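Local coordinates for protein ribonucleoside-diphosphate reductase subunit beta (Streptococcus sanguinis, PDB 4N83) that probably supplies deoxyribonucleotides for DNA synthesis as the small subunit, here loaded with two manganese ions, of a class Ib ribonucleotide reductase, at residues F95-H100 against R189-H194; D66-E71 against V154-F159; K102-I107 against E182-I187. One frame throughout, in Å; residues are numbered along the deposited sequence.

Contact 1: F95-H100 against R189-H194; sequences FMESVH and RDESVH. With MN (manganese (II) ion), chain J; MN (manganese (II) ion), chain I.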
loop_
_atom_site.group_PDB
_atom_site.type_symbol
_atom_site.label_atom_id
_atom_site.label_comp_id
_atom_site.label_asym_id
_atom_site.label_seq_id
_atom_site.Cartn_x
_atom_site.Cartn_y
_atom_site.Cartn_z
ATOM N N PHE A 95 -1.340 2.036 -2.100
ATOM C CA PHE A 95 0.016 2.159 -2.639
ATOM C C PHE A 95 -0.006 2.609 -4.101
ATOM O O PHE A 95 0.738 3.511 -4.485
ATOM C CB PHE A 95 0.787 0.843 -2.499
ATOM C CG PHE A 95 1.975 0.735 -3.415
ATOM C CD1 PHE A 95 3.004 1.666 -3.358
ATOM C CD2 PHE A 95 2.063 -0.298 -4.338
ATOM C CE1 PHE A 95 4.093 1.572 -4.208
ATOM C CE2 PHE A 95 3.151 -0.401 -5.186
ATOM C CZ PHE A 95 4.169 0.534 -5.121
ATOM N N MET A 96 -0.858 1.984 -4.909
ATOM C CA MET A 96 -0.975 2.347 -6.325
ATOM C C MET A 96 -1.504 3.770 -6.518
ATOM O O MET A 96 -1.168 4.419 -7.506
ATOM C CB MET A 96 -1.857 1.342 -7.082
ATOM C CG MET A 96 -1.252 -0.049 -7.238
ATOM S SD MET A 96 0.449 -0.074 -7.848
ATOM C CE MET A 96 0.304 0.913 -9.336
ATOM N N GLU A 97 -2.317 4.253 -5.579
ATOM C CA GLU A 97 -2.789 5.640 -5.619
ATOM C C GLU A 97 -1.628 6.624 -5.422
ATOM O O GLU A 97 -1.643 7.721 -5.981
ATOM C CB GLU A 97 -3.878 5.892 -4.566
ATOM C CG GLU A 97 -5.154 5.070 -4.734
ATOM C CD GLU A 97 -6.005 5.475 -5.927
ATOM O OE1 GLU A 97 -5.563 6.312 -6.742
ATOM O OE2 GLU A 97 -7.129 4.943 -6.056
ATOM N N SER A 98 -0.631 6.227 -4.632
ATOM C CA SER A 98 0.594 7.022 -4.466
ATOM C C SER A 98 1.465 6.988 -5.724
ATOM O O SER A 98 2.113 7.983 -6.057
ATOM C CB SER A 98 1.410 6.552 -3.252
ATOM O OG SER A 98 0.972 7.184 -2.060
ATOM N N VAL A 99 1.486 5.845 -6.409
ATOM C CA VAL A 99 2.218 5.713 -7.671
ATOM C C VAL A 99 1.593 6.621 -8.729
ATOM O O VAL A 99 2.307 7.244 -9.515
ATOM C CB VAL A 99 2.241 4.254 -8.182
ATOM C CG1 VAL A 99 2.869 4.169 -9.569
ATOM C CG2 VAL A 99 3.000 3.360 -7.211
ATOM N N HIS A 100 0.262 6.693 -8.737
ATOM C CA HIS A 100 -0.458 7.589 -9.642
ATOM C C HIS A 100 -0.106 9.048 -9.349
ATOM O O HIS A 100 0.099 9.842 -10.268
ATOM C CB HIS A 100 -1.976 7.395 -9.529
ATOM C CG HIS A 100 -2.442 6.009 -9.855
ATOM N ND1 HIS A 100 -3.709 5.560 -9.551
ATOM C CD2 HIS A 100 -1.804 4.965 -10.436
ATOM C CE1 HIS A 100 -3.836 4.305 -9.944
ATOM N NE2 HIS A 100 -2.694 3.920 -10.484
ATOM N N ARG A 189 -6.292 1.861 -16.260
ATOM C CA ARG A 189 -6.397 0.408 -16.108
ATOM C C ARG A 189 -6.564 0.012 -14.641
ATOM O O ARG A 189 -7.350 -0.882 -14.323
ATOM C CB ARG A 189 -5.169 -0.295 -16.699
ATOM C CG ARG A 189 -5.319 -1.806 -16.814
ATOM C CD ARG A 189 -4.068 -2.460 -17.378
ATOM N NE ARG A 189 -2.958 -2.465 -16.424
ATOM C CZ ARG A 189 -1.739 -2.938 -16.682
ATOM N NH1 ARG A 189 -1.448 -3.456 -17.871
ATOM N NH2 ARG A 189 -0.799 -2.895 -15.744
ATOM N N ASP A 190 -5.822 0.676 -13.756
ATOM C CA ASP A 190 -5.935 0.436 -12.314
ATOM C C ASP A 190 -7.254 0.962 -11.758
ATOM O O ASP A 190 -7.923 0.271 -10.989
ATOM C CB ASP A 190 -4.770 1.081 -11.551
ATOM C CG ASP A 190 -3.475 0.300 -11.679
ATOM O OD1 ASP A 190 -3.520 -0.939 -11.846
ATOM O OD2 ASP A 190 -2.401 0.931 -11.597
ATOM N N GLU A 191 -7.619 2.183 -12.145
ATOM C CA GLU A 191 -8.830 2.821 -11.624
ATOM C C GLU A 191 -10.112 2.182 -12.154
ATOM O O GLU A 191 -11.151 2.241 -11.497
ATOM C CB GLU A 191 -8.826 4.329 -11.911
ATOM C CG GLU A 191 -7.741 5.113 -11.178
ATOM C CD GLU A 191 -7.783 4.945 -9.667
ATOM O OE1 GLU A 191 -8.845 4.575 -9.123
ATOM O OE2 GLU A 191 -6.746 5.180 -9.013
ATOM N N SER A 192 -10.041 1.573 -13.335
ATOM C CA SER A 192 -11.167 0.809 -13.869
ATOM C C SER A 192 -11.496 -0.377 -12.960
ATOM O O SER A 192 -12.665 -0.697 -12.747
ATOM C CB SER A 192 -10.861 0.319 -15.287
ATOM O OG SER A 192 -11.963 -0.378 -15.836
ATOM N N VAL A 193 -10.455 -1.010 -12.419
ATOM C CA VAL A 193 -10.611 -2.150 -11.511
ATOM C C VAL A 193 -10.993 -1.699 -10.096
ATOM O O VAL A 193 -11.739 -2.396 -9.403
ATOM C CB VAL A 193 -9.323 -3.005 -11.452
ATOM C CG1 VAL A 193 -9.488 -4.171 -10.482
ATOM C CG2 VAL A 193 -8.960 -3.522 -12.838
ATOM N N HIS A 194 -10.479 -0.545 -9.667
ATOM C CA HIS A 194 -10.822 0.011 -8.351
ATOM C C HIS A 194 -12.309 0.331 -8.256
ATOM O O HIS A 194 -12.970 -0.042 -7.284
ATOM C CB HIS A 194 -10.011 1.278 -8.051
ATOM C CG HIS A 194 -8.556 1.023 -7.810
ATOM N ND1 HIS A 194 -7.585 1.971 -8.047
ATOM C CD2 HIS A 194 -7.905 -0.077 -7.366
ATOM C CE1 HIS A 194 -6.400 1.470 -7.750
ATOM N NE2 HIS A 194 -6.566 0.228 -7.334
HETATM MN MN MN J . -5.978 7.221 -8.721
HETATM MN MN MN I . -9.038 4.211 -6.726
#
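H100 and D190 meet across two antiparallel-running helices of the ferritin-like bundle, and each helix carries an EXXH motif: E97 to H100 on 84-111, E191 to H194 on 178-206. The pair illustrates how a second-shell carboxylate can orient a histidine at a metal site. H100 sends CG anti to its own carbonyl carbon (chi1 -60°), and the ring beyond it extends toward 189-194. NE2 then donates to D190 OD2 at 3.2 Å. The bond is almost straight, with an angle of 171° at the hydrogen, and D190 accepts in the ring plane with its anti lone pair. Ring and carboxylate lie nearly coplanar, 21° apart, which favours one rotation of the imidazole. The same OD2 also takes a hydrogen bond from W30 NE1, so two donors grip it, while the methyl CE of M96 packs 3.5 Å from this oxygen. At another edge of the ring, ND1 faces the manganese ion of chain J, at a long 2.9 Å. E191 bends at chi2 and spans the metals: OE2 binds the manganese of chain J at 2.2 Å, and OE1 that of chain I at 2.4 Å. E97 crosses it as a second bridge, with OE1 on the ion of chain J at 2.2 Å and OE2 on the ion of chain I. Over the centre of the H100 ring, 3.0 Å above its plane, stands the carbonyl oxygen M96 O.

Contact 2: D66-E71 against V154-F159; sequences DTLQSE and VFLETF. With MN (manganese (II) ion), chain J; MN (manganese (II) ion), chain I.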
loop_
_atom_site.group_PDB
_atom_site.type_symbol
_atom_site.label_atom_id
_atom_site.label_comp_id
_atom_site.label_asym_id
_atom_site.label_seq_id
_atom_site.Cartn_x
_atom_site.Cartn_y
_atom_site.Cartn_z
ATOM N N ASP A 66 -5.196 12.402 -6.773
ATOM C CA ASP A 66 -4.453 11.160 -6.508
ATOM C C ASP A 66 -3.689 11.253 -5.184
ATOM O O ASP A 66 -3.400 10.230 -4.560
ATOM C CB ASP A 66 -3.496 10.815 -7.661
ATOM C CG ASP A 66 -4.136 9.909 -8.707
ATOM O OD1 ASP A 66 -4.649 8.831 -8.339
ATOM O OD2 ASP A 66 -4.111 10.267 -9.903
ATOM N N THR A 67 -3.358 12.477 -4.768
ATOM C CA THR A 67 -2.793 12.728 -3.440
ATOM C C THR A 67 -3.880 12.573 -2.378
ATOM O O THR A 67 -3.644 12.002 -1.314
ATOM C CB THR A 67 -2.198 14.147 -3.330
ATOM O OG1 THR A 67 -1.314 14.385 -4.432
ATOM C CG2 THR A 67 -1.429 14.316 -2.021
ATOM N N LEU A 68 -5.065 13.102 -2.678
ATOM C CA LEU A 68 -6.231 12.980 -1.802
ATOM C C LEU A 68 -6.568 11.520 -1.505
ATOM O O LEU A 68 -6.897 11.173 -0.369
ATOM C CB LEU A 68 -7.441 13.668 -2.444
ATOM C CG LEU A 68 -8.790 13.558 -1.730
ATOM C CD1 LEU A 68 -8.741 14.244 -0.374
ATOM C CD2 LEU A 68 -9.892 14.150 -2.593
ATOM N N GLN A 69 -6.487 10.677 -2.532
ATOM C CA GLN A 69 -6.833 9.261 -2.407
ATOM C C GLN A 69 -5.789 8.463 -1.623
ATOM O O GLN A 69 -6.144 7.658 -0.759
ATOM C CB GLN A 69 -7.039 8.631 -3.790
ATOM C CG GLN A 69 -8.313 9.070 -4.497
ATOM C CD GLN A 69 -9.562 8.434 -3.913
ATOM O OE1 GLN A 69 -10.093 7.467 -4.456
ATOM N NE2 GLN A 69 -10.036 8.977 -2.798
ATOM N N SER A 70 -4.511 8.687 -1.921
ATOM C CA SER A 70 -3.427 7.924 -1.296
ATOM C C SER A 70 -3.309 8.161 0.213
ATOM O O SER A 70 -3.058 7.228 0.975
ATOM C CB SER A 70 -2.086 8.236 -1.971
ATOM O OG SER A 70 -1.697 9.587 -1.777
ATOM N N GLU A 71 -3.499 9.407 0.636
ATOM C CA GLU A 71 -3.274 9.792 2.029
ATOM C C GLU A 71 -4.488 9.507 2.922
ATOM O O GLU A 71 -4.361 8.808 3.932
ATOM C CB GLU A 71 -2.871 11.270 2.107
ATOM C CG GLU A 71 -1.572 11.584 1.366
ATOM C CD GLU A 71 -1.204 13.059 1.378
ATOM O OE1 GLU A 71 -1.969 13.873 1.937
ATOM O OE2 GLU A 71 -0.141 13.408 0.818
ATOM N N VAL A 154 -15.821 6.264 -6.115
ATOM C CA VAL A 154 -16.211 5.793 -7.446
ATOM C C VAL A 154 -16.512 6.981 -8.363
ATOM O O VAL A 154 -16.036 7.019 -9.496
ATOM C CB VAL A 154 -17.420 4.829 -7.389
ATOM C CG1 VAL A 154 -17.947 4.526 -8.788
ATOM C CG2 VAL A 154 -17.031 3.535 -6.685
ATOM N N PHE A 155 -17.294 7.944 -7.876
ATOM C CA PHE A 155 -17.542 9.178 -8.630
ATOM C C PHE A 155 -16.237 9.905 -8.937
ATOM O O PHE A 155 -16.059 10.433 -10.033
ATOM C CB PHE A 155 -18.461 10.143 -7.866
ATOM C CG PHE A 155 -19.933 9.838 -7.984
ATOM C CD1 PHE A 155 -20.498 9.429 -9.191
ATOM C CD2 PHE A 155 -20.767 10.015 -6.887
ATOM C CE1 PHE A 155 -21.855 9.169 -9.284
ATOM C CE2 PHE A 155 -22.125 9.762 -6.979
ATOM C CZ PHE A 155 -22.669 9.336 -8.177
ATOM N N LEU A 156 -15.336 9.936 -7.958
ATOM C CA LEU A 156 -14.067 10.643 -8.097
ATOM C C LEU A 156 -13.269 10.119 -9.285
ATOM O O LEU A 156 -13.051 10.838 -10.259
ATOM C CB LEU A 156 -13.242 10.521 -6.807
ATOM C CG LEU A 156 -11.830 11.118 -6.785
ATOM C CD1 LEU A 156 -11.830 12.560 -7.265
ATOM C CD2 LEU A 156 -11.244 11.018 -5.384
ATOM N N GLU A 157 -12.876 8.852 -9.213
ATOM C CA GLU A 157 -11.895 8.290 -10.143
ATOM C C GLU A 157 -12.481 7.623 -11.394
ATOM O O GLU A 157 -11.764 7.438 -12.377
ATOM C CB GLU A 157 -10.990 7.314 -9.392
ATOM C CG GLU A 157 -10.253 7.976 -8.240
ATOM C CD GLU A 157 -9.302 7.037 -7.534
ATOM O OE1 GLU A 157 -9.772 6.022 -6.975
ATOM O OE2 GLU A 157 -8.087 7.314 -7.540
ATOM N N THR A 158 -13.768 7.272 -11.362
ATOM C CA THR A 158 -14.430 6.636 -12.510
ATOM C C THR A 158 -15.140 7.645 -13.424
ATOM O O THR A 158 -15.427 7.331 -14.580
ATOM C CB THR A 158 -15.469 5.583 -12.058
ATOM O OG1 THR A 158 -15.003 4.910 -10.881
ATOM C CG2 THR A 158 -15.727 4.558 -13.160
ATOM N N PHE A 159 -15.410 8.847 -12.912
ATOM C CA PHE A 159 -16.247 9.827 -13.614
ATOM C C PHE A 159 -15.554 11.183 -13.802
ATOM O O PHE A 159 -15.263 11.576 -14.933
ATOM C CB PHE A 159 -17.601 9.959 -12.885
ATOM C CG PHE A 159 -18.223 11.330 -12.958
ATOM C CD1 PHE A 159 -18.614 11.874 -14.175
ATOM C CD2 PHE A 159 -18.439 12.067 -11.800
ATOM C CE1 PHE A 159 -19.189 13.133 -14.236
ATOM C CE2 PHE A 159 -19.016 13.324 -11.855
ATOM C CZ PHE A 159 -19.391 13.858 -13.075
HETATM MN MN MN J . -5.978 7.221 -8.721
HETATM MN MN MN I . -9.038 4.211 -6.726
#
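Q69 and E157 reach toward each other tip to tip, between helices 49-78 and 148-160, whose short segments run at 135° to one another. Following Q69 outward explains how a metal ligand is flanked from a neighbouring helix. Its CB points at the opposite segment and lies 4.1 Å from E157 OE2. CG comes nearer to that oxygen, at 3.5 Å, and also touches the methyl CD2 of L156. There the chain bends (chi2 -74°), and CD settles 3.4 Å from L156 CD2, so the leucine tip packs against the start of the amide. The amide group itself ends beside E157 OE1, its plane almost perpendicular, at 86°, to that of the carboxylate. L156 turns its CD2 to L68 as well, whose own CD2 is 4.4 Å away, giving the contact a small apolar part next to the charged one. E157, by contrast, is extended beyond CG, and its carboxylate bridges the two metals. OE1 binds the manganese ion of chain I at 2.0 Å, and OE2 the manganese ion of chain J at 2.4 Å. From the opposite helix D66 adds OD1 to the ion of chain J at 2.1 Å, while its other oxygen, OD2, is turned to Y104 of helix 84-111. E157 is thus shared between the ions here and D66 serves one of them; a carboxylate-rich dimetal site of this kind, assembled from different helices of the ferritin-like bundle, is characteristic of ribonucleotide reductase small subunits.

Contact 3: K102-I107 against E182-I187; sequences KSYSSI and EIIKLI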
loop_
_atom_site.group_PDB
_atom_site.type_symbol
_atom_site.label_atom_id
_atom_site.label_comp_id
_atom_site.label_asym_id
_atom_site.label_seq_id
_atom_site.Cartn_x
_atom_site.Cartn_y
_atom_site.Cartn_z
ATOM N N LYS A 102 2.674 10.154 -7.903
ATOM C CA LYS A 102 4.076 10.369 -8.267
ATOM C C LYS A 102 4.273 10.470 -9.780
ATOM O O LYS A 102 5.018 11.329 -10.252
ATOM C CB LYS A 102 4.969 9.255 -7.701
ATOM C CG LYS A 102 6.425 9.351 -8.143
ATOM C CD LYS A 102 7.307 8.338 -7.438
ATOM C CE LYS A 102 8.657 8.207 -8.129
ATOM N NZ LYS A 102 9.402 9.495 -8.178
ATOM N N SER A 103 3.605 9.595 -10.531
ATOM C CA SER A 103 3.776 9.515 -11.988
ATOM C C SER A 103 3.669 10.871 -12.698
ATOM O O SER A 103 4.358 11.106 -13.693
ATOM C CB SER A 103 2.771 8.529 -12.592
ATOM O OG SER A 103 1.443 8.863 -12.234
ATOM N N TYR A 104 2.814 11.753 -12.185
ATOM C CA TYR A 104 2.665 13.101 -12.740
ATOM C C TYR A 104 3.954 13.914 -12.614
ATOM O O TYR A 104 4.308 14.662 -13.526
ATOM C CB TYR A 104 1.528 13.856 -12.048
ATOM C CG TYR A 104 0.180 13.178 -12.133
ATOM C CD1 TYR A 104 -0.421 12.931 -13.363
ATOM C CD2 TYR A 104 -0.502 12.796 -10.982
ATOM C CE1 TYR A 104 -1.660 12.315 -13.445
ATOM C CE2 TYR A 104 -1.739 12.182 -11.051
ATOM C CZ TYR A 104 -2.316 11.941 -12.284
ATOM O OH TYR A 104 -3.548 11.329 -12.358
ATOM N N SER A 105 4.646 13.767 -11.483
ATOM C CA SER A 105 5.905 14.480 -11.242
ATOM C C SER A 105 6.995 14.093 -12.248
ATOM O O SER A 105 7.821 14.928 -12.621
ATOM C CB SER A 105 6.403 14.235 -9.812
ATOM O OG SER A 105 5.425 14.602 -8.853
ATOM N N SER A 106 6.988 12.830 -12.679
ATOM C CA SER A 106 7.923 12.345 -13.700
ATOM C C SER A 106 7.625 12.940 -15.076
ATOM O O SER A 106 8.540 13.169 -15.868
ATOM C CB SER A 106 7.880 10.820 -13.784
ATOM O OG SER A 106 8.223 10.238 -12.542
ATOM N N ILE A 107 6.344 13.180 -15.355
ATOM C CA ILE A 107 5.928 13.835 -16.596
ATOM C C ILE A 107 6.421 15.278 -16.612
ATOM O O ILE A 107 6.960 15.743 -17.615
ATOM C CB ILE A 107 4.390 13.823 -16.767
ATOM C CG1 ILE A 107 3.880 12.387 -16.937
ATOM C CG2 ILE A 107 3.971 14.674 -17.963
ATOM C CD1 ILE A 107 2.383 12.244 -16.757
ATOM N N GLU A 182 0.679 6.530 -22.261
ATOM C CA GLU A 182 0.804 5.193 -21.654
ATOM C C GLU A 182 0.815 5.234 -20.126
ATOM O O GLU A 182 0.236 4.365 -19.474
ATOM C CB GLU A 182 2.066 4.470 -22.157
ATOM C CG GLU A 182 1.827 3.524 -23.328
ATOM C CD GLU A 182 1.103 2.241 -22.938
ATOM O OE1 GLU A 182 0.638 1.525 -23.850
ATOM O OE2 GLU A 182 0.996 1.942 -21.729
ATOM N N ILE A 183 1.474 6.242 -19.563
ATOM C CA ILE A 183 1.545 6.403 -18.110
ATOM C C ILE A 183 0.182 6.797 -17.528
ATOM O O ILE A 183 -0.101 6.522 -16.363
ATOM C CB ILE A 183 2.635 7.430 -17.719
ATOM C CG1 ILE A 183 3.052 7.252 -16.261
ATOM C CG2 ILE A 183 2.174 8.858 -17.983
ATOM C CD1 ILE A 183 4.345 7.962 -15.925
ATOM N N ILE A 184 -0.646 7.442 -18.348
ATOM C CA ILE A 184 -2.038 7.742 -18.005
ATOM C C ILE A 184 -2.930 6.543 -18.333
ATOM O O ILE A 184 -3.888 6.258 -17.611
ATOM C CB ILE A 184 -2.546 8.989 -18.766
ATOM C CG1 ILE A 184 -1.730 10.231 -18.380
ATOM C CG2 ILE A 184 -4.029 9.224 -18.509
ATOM C CD1 ILE A 184 -1.874 10.668 -16.936
ATOM N N LYS A 185 -2.610 5.857 -19.430
ATOM C CA LYS A 185 -3.306 4.635 -19.843
ATOM C C LYS A 185 -3.278 3.586 -18.728
ATOM O O LYS A 185 -4.289 2.938 -18.449
ATOM C CB LYS A 185 -2.648 4.062 -21.104
ATOM C CG LYS A 185 -3.484 3.043 -21.863
ATOM C CD LYS A 185 -4.214 3.674 -23.038
ATOM C CE LYS A 185 -4.902 2.618 -23.889
ATOM N NZ LYS A 185 -6.157 2.114 -23.268
ATOM N N LEU A 186 -2.113 3.429 -18.101
ATOM C CA LEU A 186 -1.937 2.488 -16.993
ATOM C C LEU A 186 -2.751 2.884 -15.759
ATOM O O LEU A 186 -3.270 2.017 -15.053
ATOM C CB LEU A 186 -0.453 2.377 -16.620
ATOM C CG LEU A 186 0.457 1.713 -17.659
ATOM C CD1 LEU A 186 1.909 2.107 -17.435
ATOM C CD2 LEU A 186 0.299 0.200 -17.636
ATOM N N ILE A 187 -2.855 4.189 -15.503
ATOM C CA ILE A 187 -3.632 4.704 -14.367
ATOM C C ILE A 187 -5.115 4.361 -14.520
ATOM O O ILE A 187 -5.766 3.963 -13.554
ATOM C CB ILE A 187 -3.456 6.232 -14.200
ATOM C CG1 ILE A 187 -2.027 6.551 -13.742
ATOM C CG2 ILE A 187 -4.460 6.792 -13.195
ATOM C CD1 ILE A 187 -1.612 7.993 -13.942
#
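I183 lays its long branch against S103, with CD1 3.7 Å from S103 CB, between two nearly antiparallel helices of the ferritin-like helical bundle. The short segments are inclined at 172° and their axes approach to 10.8 Å, a separation bridged by branched aliphatic chains. CG1 of I183 stands anti to the backbone N (chi1 -160°), on the side of S103; the other branch, CG2, meets I107 CD1 at 3.6 Å. The side chains of I107 and I183 run alongside one another, pointing opposite ways. Next to S103, Y104, the predicted active-site residue and probably the radical-bearing tyrosine of this family, slants toward the same isoleucine-rich surface. I184 crosses it at about a right angle, its CD1 3.9 Å from Y104 CE1, and I187 CD1 comes within 4.2 Å of Y104 OH. Aliphatic groups thus line this part of the phenol, whose hydroxyl is hydrogen-bonded to D66 OD2. F59, L62 and T63 of helix 49-78 also pack on the tyrosine. No hydrogen bond joins the two segments; S103 OG is hydrogen-bonded to H100 O within its own helix, and I187 rests its CD1 methyl 3.6 Å from that hydroxyl oxygen.

In the fold
Contacts 1 and 2, with centres about 9 Å apart, build one metal site from four helices: E157 stands beside E97 and E191, and the two manganese ions, 4.7 Å from each other, hold these carboxylates together and would offset their charges. Contact 3 uses the same two helices as contact 1, its centre about 11 Å further along, where metal ligands give way to hydrophobic packing; H100 CD2 meets I187 CG1 at 3.7 Å across the join. Contacts 2 and 3 are about 15 Å apart between centres, yet the hydrogen bond between D66 OD2 and Y104 OH, 2.7 Å long, joins them. D66 thereby links the tyrosine to the manganese of chain J, 6.0 Å from Y104 OH.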